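Local coordinates for HD domain protein (Enterococcus faecalis, PDB 4LRL) that hydrolyses deoxyribonucleoside triphosphates, probably at the metal centre of its HD domain, and is switched on or off by nucleotides bound at allosteric sites, at residues C[327-330]-C[331-334]; C[305-309]-C[310-314]; C[106-110]-C[111-115]; C[257-260]-C[261-265]; C[51-54]-C[55-59]. One frame throughout, in Å; residues are numbered along the deposited sequence. Where two conformers were deposited one is given.

Contact 1 (C[327-330]-C[331-334])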
# COMPACT_ATOMS: atom_id res chain seq x y z
N THR C 327 0.68 -26.69 -25.01
CA THR C 327 0.85 -28.13 -25.18
C THR C 327 1.27 -28.49 -26.62
O THR C 327 2.22 -29.25 -26.83
CB THR C 327 -0.42 -28.90 -24.77
OG1 THR C 327 -0.70 -28.63 -23.39
CG2 THR C 327 -0.24 -30.41 -24.97
N TYR C 328 0.59 -27.90 -27.59
CA TYR C 328 0.94 -28.13 -28.98
C TYR C 328 2.32 -27.55 -29.32
O TYR C 328 3.09 -28.20 -30.04
CB TYR C 328 -0.15 -27.62 -29.94
CG TYR C 328 -1.49 -28.33 -29.82
CD1 TYR C 328 -2.66 -27.70 -30.25
CD2 TYR C 328 -1.59 -29.61 -29.28
CE1 TYR C 328 -3.90 -28.34 -30.16
CE2 TYR C 328 -2.83 -30.26 -29.18
CZ TYR C 328 -3.98 -29.61 -29.62
OH TYR C 328 -5.20 -30.24 -29.53
N PHE C 329 2.64 -26.37 -28.78
CA PHE C 329 3.97 -25.76 -29.01
C PHE C 329 5.13 -26.66 -28.53
O PHE C 329 6.16 -26.74 -29.19
CB PHE C 329 4.09 -24.39 -28.34
CG PHE C 329 3.05 -23.39 -28.79
CD1 PHE C 329 2.77 -22.29 -27.99
CD2 PHE C 329 2.35 -23.54 -29.98
CE1 PHE C 329 1.81 -21.36 -28.38
CE2 PHE C 329 1.40 -22.63 -30.37
CZ PHE C 329 1.13 -21.52 -29.57
N THR C 330 4.94 -27.33 -27.40
CA THR C 330 5.92 -28.29 -26.90
C THR C 330 6.16 -29.44 -27.89
O THR C 330 7.31 -29.78 -28.16
CB THR C 330 5.53 -28.81 -25.50
OG1 THR C 330 5.49 -27.70 -24.59
CG2 THR C 330 6.53 -29.85 -24.98
N GLN C 331 5.09 -30.03 -28.44
CA GLN C 331 5.26 -31.06 -29.47
C GLN C 331 5.96 -30.46 -30.69
O GLN C 331 6.85 -31.09 -31.25
CB GLN C 331 3.92 -31.64 -29.94
CG GLN C 331 2.98 -32.19 -28.88
CD GLN C 331 1.53 -32.16 -29.37
OE1 GLN C 331 1.26 -31.75 -30.51
NE2 GLN C 331 0.59 -32.57 -28.52
N TRP C 332 5.56 -29.25 -31.08
CA TRP C 332 6.08 -28.61 -32.29
C TRP C 332 7.58 -28.35 -32.27
O TRP C 332 8.22 -28.25 -33.32
CB TRP C 332 5.34 -27.30 -32.62
CG TRP C 332 3.88 -27.48 -32.95
CD1 TRP C 332 3.21 -28.66 -33.13
CD2 TRP C 332 2.92 -26.44 -33.18
NE1 TRP C 332 1.90 -28.42 -33.43
CE2 TRP C 332 1.69 -27.07 -33.47
CE3 TRP C 332 2.99 -25.04 -33.18
CZ2 TRP C 332 0.53 -26.34 -33.75
CZ3 TRP C 332 1.82 -24.32 -33.45
CH2 TRP C 332 0.61 -24.97 -33.73
N MET C 333 8.14 -28.24 -31.07
CA MET C 333 9.60 -28.14 -30.91
C MET C 333 10.33 -29.27 -31.63
O MET C 333 11.48 -29.11 -32.03
CB MET C 333 9.98 -28.08 -29.42
CG MET C 333 9.92 -26.67 -28.81
SD MET C 333 10.44 -26.57 -27.07
CE MET C 333 12.11 -27.21 -27.16
N ASP C 334 9.64 -30.40 -31.83
CA ASP C 334 10.24 -31.60 -32.42
C ASP C 334 9.79 -31.91 -33.87
O ASP C 334 10.19 -32.93 -34.44
CB ASP C 334 10.02 -32.80 -31.51
CG ASP C 334 10.56 -32.57 -30.10
OD1 ASP C 334 11.61 -31.92 -29.96
OD2 ASP C 334 9.92 -33.05 -29.14
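In both Phe329 (chi1 -58°) and Trp332 (chi1 -64°) CG turns opposite the carbonyl carbon and lies beside the backbone N, which brings two aromatic groups three residues apart to the same flank of helix 322-332. Their planes are inclined at 51°, so the rings meet neither stacked nor edge-to-face. One edge of the phenyl does the touching: Phe329 CE2 is 3.5 Å from Trp332 CZ3, and Phe329 CD2 is 3.6 Å from Trp332 CE3. The broad indole also rests on the backbone of the preceding turn. Tyr328 O lies over one of its faces near the rim of the ring system, 3.1 Å from Trp332 CG, while accepting the helical bond from Trp332 N at 2.9 Å. On that same face Tyr328 CB approaches Trp332 CE2 at 4.0 Å. Gln331 suits the less buried flank: its extended side chain runs beside Tyr328 and points the same way, CD 4.0 Å from Tyr328 CD2, while its CG lies 3.7 Å from Thr327 O. One residue on, Met333 N donates to Phe329 O at 3.1 Å and only weakly to Thr330 O, as the chain passes into a turn.

The polar ends of Trp332 and Tyr328 tie the helix to the loop that follows helix 270-291, Trp332 NE1 bonding to Leu299 O and Tyr328 OH to Leu303 N. Phe329 packs into Leu279, Leu282 and Leu283 of helix 270-291. Trp332 wedges between Ala286 of that helix and Leu340 of helix 338-348, which joins three helices of the HD associated region.

Contact 2 (C[305-309]-C[310-314])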
# COMPACT_ATOMS: atom_id res chain seq x y z
N VAL C 305 -7.09 -27.74 -35.71
CA VAL C 305 -7.33 -28.10 -37.10
C VAL C 305 -8.55 -27.37 -37.70
O VAL C 305 -8.44 -26.84 -38.81
CB VAL C 305 -7.38 -29.64 -37.28
CG1 VAL C 305 -7.77 -30.03 -38.71
CG2 VAL C 305 -6.04 -30.25 -36.91
N PRO C 306 -9.70 -27.32 -36.98
CA PRO C 306 -10.85 -26.56 -37.50
C PRO C 306 -10.52 -25.11 -37.82
O PRO C 306 -11.11 -24.52 -38.72
CB PRO C 306 -11.86 -26.62 -36.36
CG PRO C 306 -11.50 -27.83 -35.60
CD PRO C 306 -10.02 -27.94 -35.68
N PHE C 307 -9.57 -24.55 -37.07
CA PHE C 307 -9.14 -23.17 -37.25
C PHE C 307 -8.12 -23.01 -38.39
O PHE C 307 -8.15 -22.02 -39.12
CB PHE C 307 -8.64 -22.59 -35.91
CG PHE C 307 -9.68 -22.66 -34.83
CD1 PHE C 307 -10.58 -21.61 -34.65
CD2 PHE C 307 -9.81 -23.79 -34.04
CE1 PHE C 307 -11.56 -21.68 -33.68
CE2 PHE C 307 -10.80 -23.88 -33.08
CZ PHE C 307 -11.67 -22.83 -32.90
N PHE C 308 -7.23 -24.00 -38.55
CA PHE C 308 -6.38 -24.07 -39.74
C PHE C 308 -7.24 -24.07 -41.01
O PHE C 308 -6.93 -23.38 -41.98
CB PHE C 308 -5.53 -25.33 -39.74
CG PHE C 308 -4.47 -25.37 -38.67
CD1 PHE C 308 -4.09 -26.59 -38.12
CD2 PHE C 308 -3.84 -24.21 -38.23
CE1 PHE C 308 -3.10 -26.66 -37.14
CE2 PHE C 308 -2.85 -24.27 -37.25
CZ PHE C 308 -2.48 -25.49 -36.70
N LYS C 309 -8.32 -24.85 -40.98
CA LYS C 309 -9.18 -25.04 -42.15
C LYS C 309 -10.08 -23.84 -42.45
O LYS C 309 -10.67 -23.76 -43.52
CB LYS C 309 -10.06 -26.29 -41.96
CG LYS C 309 -9.33 -27.62 -42.02
CD LYS C 309 -10.25 -28.77 -41.58
CE LYS C 309 -9.70 -30.13 -42.01
NZ LYS C 309 -10.61 -31.26 -41.62
N GLY C 310 -10.17 -22.91 -41.49
CA GLY C 310 -11.09 -21.77 -41.58
C GLY C 310 -12.55 -22.18 -41.51
O GLY C 310 -13.41 -21.58 -42.17
N ASP C 311 -12.83 -23.20 -40.71
CA ASP C 311 -14.17 -23.76 -40.60
C ASP C 311 -14.31 -24.38 -39.22
O ASP C 311 -13.98 -25.55 -39.01
CB ASP C 311 -14.40 -24.81 -41.71
CG ASP C 311 -15.85 -25.25 -41.83
OD1 ASP C 311 -16.69 -24.91 -40.96
OD2 ASP C 311 -16.17 -25.95 -42.82
N PHE C 312 -14.79 -23.59 -38.27
CA PHE C 312 -14.97 -24.07 -36.90
C PHE C 312 -16.38 -23.85 -36.36
O PHE C 312 -17.11 -22.96 -36.82
CB PHE C 312 -13.94 -23.44 -35.96
CG PHE C 312 -14.10 -21.96 -35.78
CD1 PHE C 312 -14.88 -21.45 -34.74
CD2 PHE C 312 -13.46 -21.06 -36.64
CE1 PHE C 312 -15.03 -20.08 -34.56
CE2 PHE C 312 -13.61 -19.69 -36.47
CZ PHE C 312 -14.40 -19.19 -35.43
N THR C 313 -16.77 -24.67 -35.39
CA THR C 313 -18.03 -24.50 -34.69
C THR C 313 -17.78 -23.86 -33.33
O THR C 313 -16.63 -23.77 -32.87
CB THR C 313 -18.76 -25.85 -34.51
OG1 THR C 313 -17.93 -26.74 -33.75
CG2 THR C 313 -19.07 -26.48 -35.87
N LEU C 314 -18.86 -23.41 -32.70
CA LEU C 314 -18.78 -22.85 -31.36
C LEU C 314 -18.10 -23.82 -30.39
O LEU C 314 -17.16 -23.45 -29.69
CB LEU C 314 -20.17 -22.45 -30.86
CG LEU C 314 -20.23 -21.81 -29.46
CD1 LEU C 314 -19.22 -20.68 -29.27
CD2 LEU C 314 -21.65 -21.32 -29.16
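The backbone leaves helix 305-308 through a Schellman motif: Gly310 takes a positive phi of 68°, Asp311 N reaches back to Pro306 O at 2.9 Å, and Gly310 N bonds weakly to Phe307 O at 3.2 Å. Glycine fits this place because such a backbone angle is easily adopted without a side chain. Proline is equally at home in the opening turn of a helix, where no backbone N-H is needed for an internal bond, and here its carbonyl serves as the chief acceptor of the reversal.

Once reversed, the chain runs back past the helix and lays Phe312 on Phe307. The two rings form an offset stack with centroids 4.5 Å apart and planes inclined at 25°, although the side chains arrive at roughly a right angle to each other. The returning backbone brings Phe312 CB over the Phe307 face, in a CH-pi contact 3.9 Å from the ring centroid, and the crowded position of CG between its own backbone N and carbonyl carbon (chi1 66°) then lays the ring on Phe307. Pro306 lends an aliphatic flank, its CB lying 3.8 Å from Phe312 CB. Lys309 and Asp311 lie on the solvent side of the turn, where their charges can stay hydrated.

Tyr317 of helix 314-318 packs on both phenylalanines, and Phe145 of helix 142-149 meets Phe307 edge-to-face. Thr313 is the N-cap of helix 314-318, and its N-H bonds to Glu316 OE1. Within the stack the closest approach belongs to Phe307 CE1, over the rim of the partner ring and 3.3 Å from Phe312 CG.

Contact 3 (C[106-110]-C[111-115]); sequences QRNYS and VERLG
The Tyr109 ring has Leu114 CD1 at its edge, near the ring plane, and Asn108 CB over one face, toward the rim. The leucine methyl is 3.7 Å from Tyr109 CD2 and 3.6 Å from Tyr109 CB, the two side chains running side by side. They flank the turn between two helices, in which the long helix 87-108 of the HD domain ends and Ser110 is the N-cap of the short helix 111-114. A small polar residue suits that start.

Arg113 folds back toward the end of the first helix. Its CG lies opposite the backbone N (chi1 -167°) and the chain bends at chi3, which carries the guanidinium obliquely to the carbonyls of Arg107 and Asn108, with NH2 3.6 Å from Arg107 O. Arg113 and Leu114 both touch a crystal neighbour, so their poses may owe something to the lattice. Backbone hydrogen bonds between Trp119 and both Tyr109 and Val111 fasten this surface turn to the following loop, while Arg107 forms a salt bridge with Glu103. At the pivot Ser110 O is gripped twice: Leu114 N approaches nearly in line with the carbonyl at 3.0 Å, whereas Arg113 N, also at 3.0 Å, stands well above the carbonyl plane.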
# COMPACT_ATOMS: atom_id res chain seq x y z
N GLN C 106 -29.42 2.70 -7.04
CA GLN C 106 -30.75 2.37 -6.51
C GLN C 106 -31.07 3.15 -5.24
O GLN C 106 -32.17 3.69 -5.11
CB GLN C 106 -30.94 0.86 -6.33
CG GLN C 106 -32.25 0.42 -5.63
CD GLN C 106 -33.53 1.04 -6.23
OE1 GLN C 106 -33.57 1.43 -7.40
NE2 GLN C 106 -34.57 1.14 -5.41
N ARG C 107 -30.11 3.25 -4.32
CA ARG C 107 -30.42 3.90 -3.04
C ARG C 107 -30.32 5.44 -3.03
O ARG C 107 -30.81 6.08 -2.10
CB ARG C 107 -29.66 3.25 -1.87
CG ARG C 107 -28.32 3.86 -1.51
CD ARG C 107 -27.75 3.22 -0.25
NE ARG C 107 -27.40 1.80 -0.44
CZ ARG C 107 -26.21 1.27 -0.17
NH1 ARG C 107 -26.00 -0.02 -0.38
NH2 ARG C 107 -25.21 2.02 0.31
N ASN C 108 -29.71 6.03 -4.06
CA ASN C 108 -29.52 7.48 -4.10
C ASN C 108 -30.16 8.16 -5.31
O ASN C 108 -30.54 9.33 -5.25
CB ASN C 108 -28.04 7.84 -4.02
CG ASN C 108 -27.39 7.39 -2.72
OD1 ASN C 108 -27.67 7.93 -1.65
ND2 ASN C 108 -26.52 6.41 -2.81
N TYR C 109 -30.28 7.42 -6.41
CA TYR C 109 -30.74 8.01 -7.66
C TYR C 109 -31.80 7.17 -8.37
O TYR C 109 -31.78 7.05 -9.60
CB TYR C 109 -29.56 8.26 -8.61
CG TYR C 109 -28.38 8.93 -7.96
CD1 TYR C 109 -27.23 8.20 -7.66
CD2 TYR C 109 -28.41 10.28 -7.65
CE1 TYR C 109 -26.13 8.81 -7.06
CE2 TYR C 109 -27.32 10.90 -7.04
CZ TYR C 109 -26.18 10.15 -6.75
OH TYR C 109 -25.10 10.75 -6.17
N SER C 110 -32.70 6.57 -7.61
CA SER C 110 -33.75 5.73 -8.19
C SER C 110 -34.73 6.60 -9.00
O SER C 110 -34.76 7.83 -8.84
CB SER C 110 -34.50 4.97 -7.09
OG SER C 110 -35.47 5.80 -6.47
N VAL C 111 -35.51 5.95 -9.86
CA VAL C 111 -36.54 6.65 -10.64
C VAL C 111 -37.59 7.26 -9.70
O VAL C 111 -38.15 8.31 -10.01
CB VAL C 111 -37.17 5.74 -11.72
CG1 VAL C 111 -38.44 6.37 -12.31
CG2 VAL C 111 -36.17 5.47 -12.83
N GLU C 112 -37.81 6.61 -8.56
CA GLU C 112 -38.66 7.14 -7.49
C GLU C 112 -38.26 8.55 -7.02
O GLU C 112 -39.06 9.24 -6.41
CB GLU C 112 -38.63 6.21 -6.27
CG GLU C 112 -39.61 5.05 -6.30
CD GLU C 112 -40.06 4.63 -4.90
OE1 GLU C 112 -40.73 5.44 -4.21
OE2 GLU C 112 -39.74 3.49 -4.49
N ARG C 113 -37.02 8.95 -7.30
CA ARG C 113 -36.50 10.22 -6.79
C ARG C 113 -36.19 11.23 -7.90
O ARG C 113 -36.51 12.40 -7.78
CB ARG C 113 -35.26 9.99 -5.92
CG ARG C 113 -34.82 11.21 -5.10
CD ARG C 113 -33.56 10.93 -4.29
NE ARG C 113 -33.82 9.96 -3.23
CZ ARG C 113 -32.89 9.49 -2.39
NH1 ARG C 113 -31.63 9.89 -2.48
NH2 ARG C 113 -33.24 8.61 -1.46
N LEU C 114 -35.55 10.77 -8.98
CA LEU C 114 -35.16 11.66 -10.07
C LEU C 114 -36.03 11.49 -11.32
O LEU C 114 -35.81 12.16 -12.34
CB LEU C 114 -33.68 11.47 -10.43
CG LEU C 114 -32.62 11.35 -9.33
CD1 LEU C 114 -31.23 11.15 -9.95
CD2 LEU C 114 -32.60 12.54 -8.39
N GLY C 115 -37.01 10.59 -11.24
CA GLY C 115 -37.86 10.24 -12.38
C GLY C 115 -37.09 9.84 -13.62
O GLY C 115 -36.39 8.82 -13.65

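Contact 4 (C[257-260]-C[261-265]); sequences VSRY and QMYVQ. With TTP (thymidine-5'-triphosphate), chain S.
Arg259 and Tyr263 form an i to i+4 pair on helix 249-267 of the HD associated region, running side by side. Arg259 NE donates to Tyr263 OH at 3.3 Å, with the oxygen 27° out of the guanidinium plane. With CG opposite its backbone N (chi1 -163°), Arg259 is directed along the helix toward the next turn, its CG 3.8 Å from Tyr263 CE1. The pairing suits a buried place, since the arginine covers carbon with carbon and keeps its charge for the far end. On another flank Val264 lays CG1 over one face of Tyr260, 4.1 Å from Tyr260 CE1 in the conformer described. Main-chain bonds such as Tyr263 N to Arg259 O, 3.2 Å, set the spacing of these pairs before the helix widens into a pi-type turn at 263-265.

A second shell fixes the polar ends. Asp397 O accepts from both Tyr263 OH and Arg259 NH2, and Gln203 OE1 takes another bond from that NH2. Glu253 of the fourth subunit holds Tyr260 OH, so the helix forms part of a subunit interface. There thymidine triphosphate is bound, hydrogen-bonded by Thr79 O, His269 NE2, Arg41 of the second and Arg233 of the fourth subunit, consistent with a regulatory site. Gln265 NE2 is tied to Asp254 OD2 of the fourth subunit, and its aliphatic arm faces the base, with Gln265 CG 3.1 Å from O4 of the nucleotide.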
# COMPACT_ATOMS: atom_id res chain seq x y z
N VAL C 257 -5.43 9.55 -15.80
CA VAL C 257 -4.00 9.45 -15.54
C VAL C 257 -3.56 7.98 -15.45
O VAL C 257 -2.59 7.59 -16.10
CB VAL C 257 -3.61 10.27 -14.29
CG1 VAL C 257 -2.15 10.03 -13.90
CG2 VAL C 257 -3.82 11.74 -14.57
N SER C 258 -4.28 7.17 -14.67
CA SER C 258 -3.95 5.75 -14.50
C SER C 258 -4.06 4.99 -15.82
O SER C 258 -3.23 4.11 -16.13
CB SER C 258 -4.87 5.09 -13.47
OG SER C 258 -4.73 5.71 -12.20
N ARG C 259 -5.10 5.33 -16.58
CA ARG C 259 -5.37 4.74 -17.87
C ARG C 259 -4.17 4.95 -18.77
O ARG C 259 -3.64 3.99 -19.32
CB ARG C 259 -6.63 5.37 -18.48
CG ARG C 259 -7.24 4.58 -19.61
CD ARG C 259 -8.53 5.24 -20.11
NE ARG C 259 -8.71 5.09 -21.55
CZ ARG C 259 -9.81 5.48 -22.21
NH1 ARG C 259 -10.82 6.02 -21.54
NH2 ARG C 259 -9.90 5.31 -23.52
N TYR C 260 -3.71 6.19 -18.87
CA TYR C 260 -2.58 6.58 -19.72
C TYR C 260 -1.29 5.88 -19.30
O TYR C 260 -0.57 5.33 -20.13
CB TYR C 260 -2.41 8.11 -19.71
CG TYR C 260 -1.09 8.63 -20.26
CD1 TYR C 260 -0.93 8.87 -21.62
CD2 TYR C 260 -0.01 8.91 -19.42
CE1 TYR C 260 0.26 9.36 -22.13
CE2 TYR C 260 1.18 9.39 -19.93
CZ TYR C 260 1.31 9.62 -21.28
OH TYR C 260 2.49 10.10 -21.79
N GLN C 261 -0.99 5.93 -18.00
CA GLN C 261 0.25 5.29 -17.52
C GLN C 261 0.29 3.77 -17.66
O GLN C 261 1.35 3.22 -17.98
CB GLN C 261 0.72 5.79 -16.14
CG GLN C 261 -0.25 5.63 -14.99
CD GLN C 261 0.05 6.58 -13.82
OE1 GLN C 261 1.07 7.27 -13.79
NE2 GLN C 261 -0.86 6.60 -12.85
N MET C 262 -0.86 3.10 -17.49
CA MET C 262 -0.96 1.65 -17.77
C MET C 262 -0.65 1.34 -19.26
O MET C 262 0.15 0.44 -19.54
CB MET C 262 -2.32 1.08 -17.37
CG MET C 262 -2.56 0.88 -15.86
SD MET C 262 -1.38 -0.21 -14.99
CE MET C 262 -1.62 -1.70 -15.97
N TYR C 263 -1.29 2.07 -20.18
CA TYR C 263 -1.01 1.95 -21.63
C TYR C 263 0.48 2.01 -21.92
O TYR C 263 1.04 1.05 -22.44
CB TYR C 263 -1.70 3.06 -22.43
CG TYR C 263 -3.19 2.92 -22.64
CD1 TYR C 263 -4.00 2.26 -21.70
CD2 TYR C 263 -3.82 3.49 -23.75
CE1 TYR C 263 -5.37 2.14 -21.88
CE2 TYR C 263 -5.20 3.38 -23.94
CZ TYR C 263 -5.96 2.69 -22.99
OH TYR C 263 -7.32 2.58 -23.15
N VAL C 264 1.11 3.15 -21.57
CA VAL C 264 2.51 3.42 -21.92
C VAL C 264 3.52 2.52 -21.21
O VAL C 264 4.54 2.17 -21.81
CB VAL C 264 2.91 4.93 -21.74
CG1 VAL C 264 2.13 5.81 -22.69
CG2 VAL C 264 2.75 5.40 -20.30
N GLN C 265 3.23 2.13 -19.97
CA GLN C 265 4.17 1.37 -19.15
C GLN C 265 3.97 -0.13 -19.27
O GLN C 265 4.94 -0.89 -19.16
CB GLN C 265 4.07 1.78 -17.69
CG GLN C 265 4.72 3.13 -17.39
CD GLN C 265 4.19 3.79 -16.12
OE1 GLN C 265 3.67 3.12 -15.21
NE2 GLN C 265 4.32 5.12 -16.05
PA TTP S . 12.68 -2.87 -18.44
O1A TTP S . 13.72 -3.95 -18.58
O2A TTP S . 11.68 -2.67 -19.55
O3A TTP S . 13.35 -1.43 -18.15
PB TTP S . 14.60 -1.08 -17.15
O1B TTP S . 14.37 -1.75 -15.82
O2B TTP S . 14.73 0.43 -17.12
O3B TTP S . 15.94 -1.73 -17.82
PG TTP S . 16.22 -2.17 -19.37
O1G TTP S . 17.73 -2.07 -19.47
O2G TTP S . 15.47 -1.16 -20.22
O3G TTP S . 15.74 -3.59 -19.51
O5' TTP S . 11.85 -3.17 -17.10
C5' TTP S . 12.22 -4.17 -16.16
C4' TTP S . 11.05 -4.44 -15.22
O4' TTP S . 10.50 -3.19 -14.80
C3' TTP S . 9.95 -5.22 -15.92
O3' TTP S . 9.47 -6.28 -15.10
C2' TTP S . 8.82 -4.24 -16.09
C1' TTP S . 9.10 -3.15 -15.07
N1 TTP S . 8.68 -1.85 -15.60
C2 TTP S . 7.79 -1.01 -14.85
O2 TTP S . 7.37 -1.36 -13.72
N3 TTP S . 7.41 0.19 -15.36
C4 TTP S . 7.85 0.58 -16.57
O4 TTP S . 7.48 1.69 -17.01
C5 TTP S . 8.72 -0.23 -17.33
C5M TTP S . 9.23 0.19 -18.69
C6 TTP S . 9.12 -1.46 -16.82

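Contact 5 (C[51-54]-C[55-59]); sequences QHQV and ILDLI
Val54 and Leu58 make the tight side of this helical turn: their branches lie side by side, with Val54 CG1 4.1 Å from Leu58 CD1. The leucine also folds over the backbone, its CG 3.3 Å from Val54 O, the same oxygen that accepts from Leu58 N at 2.9 Å. Branched apolar residues suit this flank, which is buried against Cys129 of helix 124-133 and Ile171 of helix 167-175. Beside it His52 CB meets Ile55 CG1 at 3.8 Å, and the isoleucine packs on Tyr95 of helix 87-108. The motif is a direct strand-to-helix passage: strand 46-52 ends at His52, which is the N-cap of helix 53-60 and offers its carbonyl to Leu56 N at 3.1 Å.

The looser side is polar and only partly buried. Gln53 bends at chi2 (64°) and swings its amide back across the turn to Asp57, NE2 donating to Asp57 OD1 at 3.1 Å. The carboxylate oxygen lies near the amide plane, yet the nitrogen comes from above the carboxylate plane, 47° out of it; the two planes are 35° apart. Asp57 OD2 has its own partner in Tyr29 OH, so both carboxylate oxygens are engaged. Leu56 CD2 borders the amide at 4.0 Å from Gln53 NE2 and rests on Lys38, a dGTP-binding residue, while Ile59 at the far end of the segment touches the bound dGTP itself.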
# COMPACT_ATOMS: atom_id res chain seq x y z
N GLN C 51 -25.75 -12.49 -4.75
CA GLN C 51 -27.07 -12.70 -4.13
C GLN C 51 -28.06 -13.44 -5.03
O GLN C 51 -28.97 -14.09 -4.52
CB GLN C 51 -27.73 -11.38 -3.73
CG GLN C 51 -27.10 -10.67 -2.56
CD GLN C 51 -26.21 -9.53 -3.02
OE1 GLN C 51 -26.68 -8.41 -3.22
NE2 GLN C 51 -24.93 -9.82 -3.20
N HIS C 52 -27.92 -13.30 -6.34
CA HIS C 52 -28.87 -13.89 -7.28
C HIS C 52 -28.46 -15.31 -7.68
O HIS C 52 -27.29 -15.56 -7.98
CB HIS C 52 -28.99 -13.03 -8.54
CG HIS C 52 -29.52 -11.66 -8.29
ND1 HIS C 52 -28.71 -10.59 -7.96
CD2 HIS C 52 -30.79 -11.17 -8.34
CE1 HIS C 52 -29.46 -9.51 -7.80
NE2 HIS C 52 -30.72 -9.84 -8.03
N GLN C 53 -29.44 -16.21 -7.70
CA GLN C 53 -29.26 -17.57 -8.21
C GLN C 53 -28.78 -17.56 -9.67
O GLN C 53 -27.94 -18.37 -10.06
CB GLN C 53 -30.56 -18.36 -8.07
CG GLN C 53 -30.45 -19.85 -8.35
CD GLN C 53 -29.55 -20.57 -7.35
OE1 GLN C 53 -29.88 -20.71 -6.18
NE2 GLN C 53 -28.40 -21.05 -7.83
N VAL C 54 -29.31 -16.65 -10.48
CA VAL C 54 -28.93 -16.53 -11.88
C VAL C 54 -27.43 -16.26 -12.02
O VAL C 54 -26.75 -16.87 -12.86
CB VAL C 54 -29.75 -15.43 -12.60
CG1 VAL C 54 -29.19 -15.13 -13.98
CG2 VAL C 54 -31.21 -15.84 -12.69
N ILE C 55 -26.91 -15.35 -11.19
CA ILE C 55 -25.50 -14.97 -11.22
C ILE C 55 -24.62 -16.13 -10.77
O ILE C 55 -23.62 -16.43 -11.42
CB ILE C 55 -25.24 -13.69 -10.36
CG1 ILE C 55 -26.08 -12.51 -10.87
CG2 ILE C 55 -23.74 -13.36 -10.31
CD1 ILE C 55 -25.84 -12.10 -12.33
N LEU C 56 -25.00 -16.80 -9.68
CA LEU C 56 -24.24 -17.95 -9.20
C LEU C 56 -24.16 -19.04 -10.27
O LEU C 56 -23.09 -19.61 -10.51
CB LEU C 56 -24.83 -18.50 -7.90
CG LEU C 56 -24.06 -19.71 -7.33
CD1 LEU C 56 -22.64 -19.33 -6.94
CD2 LEU C 56 -24.79 -20.32 -6.15
N ASP C 57 -25.31 -19.30 -10.91
CA ASP C 57 -25.38 -20.29 -11.98
C ASP C 57 -24.51 -19.90 -13.18
O ASP C 57 -23.86 -20.75 -13.79
CB ASP C 57 -26.82 -20.51 -12.44
CG ASP C 57 -27.66 -21.26 -11.42
OD1 ASP C 57 -27.09 -21.88 -10.49
OD2 ASP C 57 -28.89 -21.23 -11.55
N LEU C 58 -24.51 -18.61 -13.53
CA LEU C 58 -23.69 -18.15 -14.64
C LEU C 58 -22.21 -18.33 -14.35
O LEU C 58 -21.46 -18.80 -15.21
CB LEU C 58 -24.01 -16.70 -15.01
CG LEU C 58 -25.31 -16.46 -15.80
CD1 LEU C 58 -25.57 -14.96 -15.95
CD2 LEU C 58 -25.30 -17.13 -17.18
N ILE C 59 -21.80 -17.97 -13.13
CA ILE C 59 -20.42 -18.15 -12.68
C ILE C 59 -20.01 -19.61 -12.76
O ILE C 59 -18.92 -19.93 -13.20
CB ILE C 59 -20.22 -17.62 -11.23
CG1 ILE C 59 -20.35 -16.10 -11.21
CG2 ILE C 59 -18.88 -18.11 -10.64
CD1 ILE C 59 -20.42 -15.48 -9.83

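Along the chain the order is contact 5, contact 3, contact 4, contact 2, contact 1. Each closes no more than a local turn before the next begins, so none nests within or crosses another. Contact 5 joins the N-terminal two-stranded sheet to the helix beside a dGTP pocket. Contact 3, about 9 Å away between nearest atoms, turns the corner after helix 87-108, whose earlier part also packs on contact 5. Contact 4 lies on helix 249-267 at the dTTP site. Contacts 2 and 1 both lean on helix 270-291 and meet directly, Trp332 CZ2 packing 4.3 Å from Phe308 CZ, while contact 3 lies about 58 Å from contact 1, centre to centre.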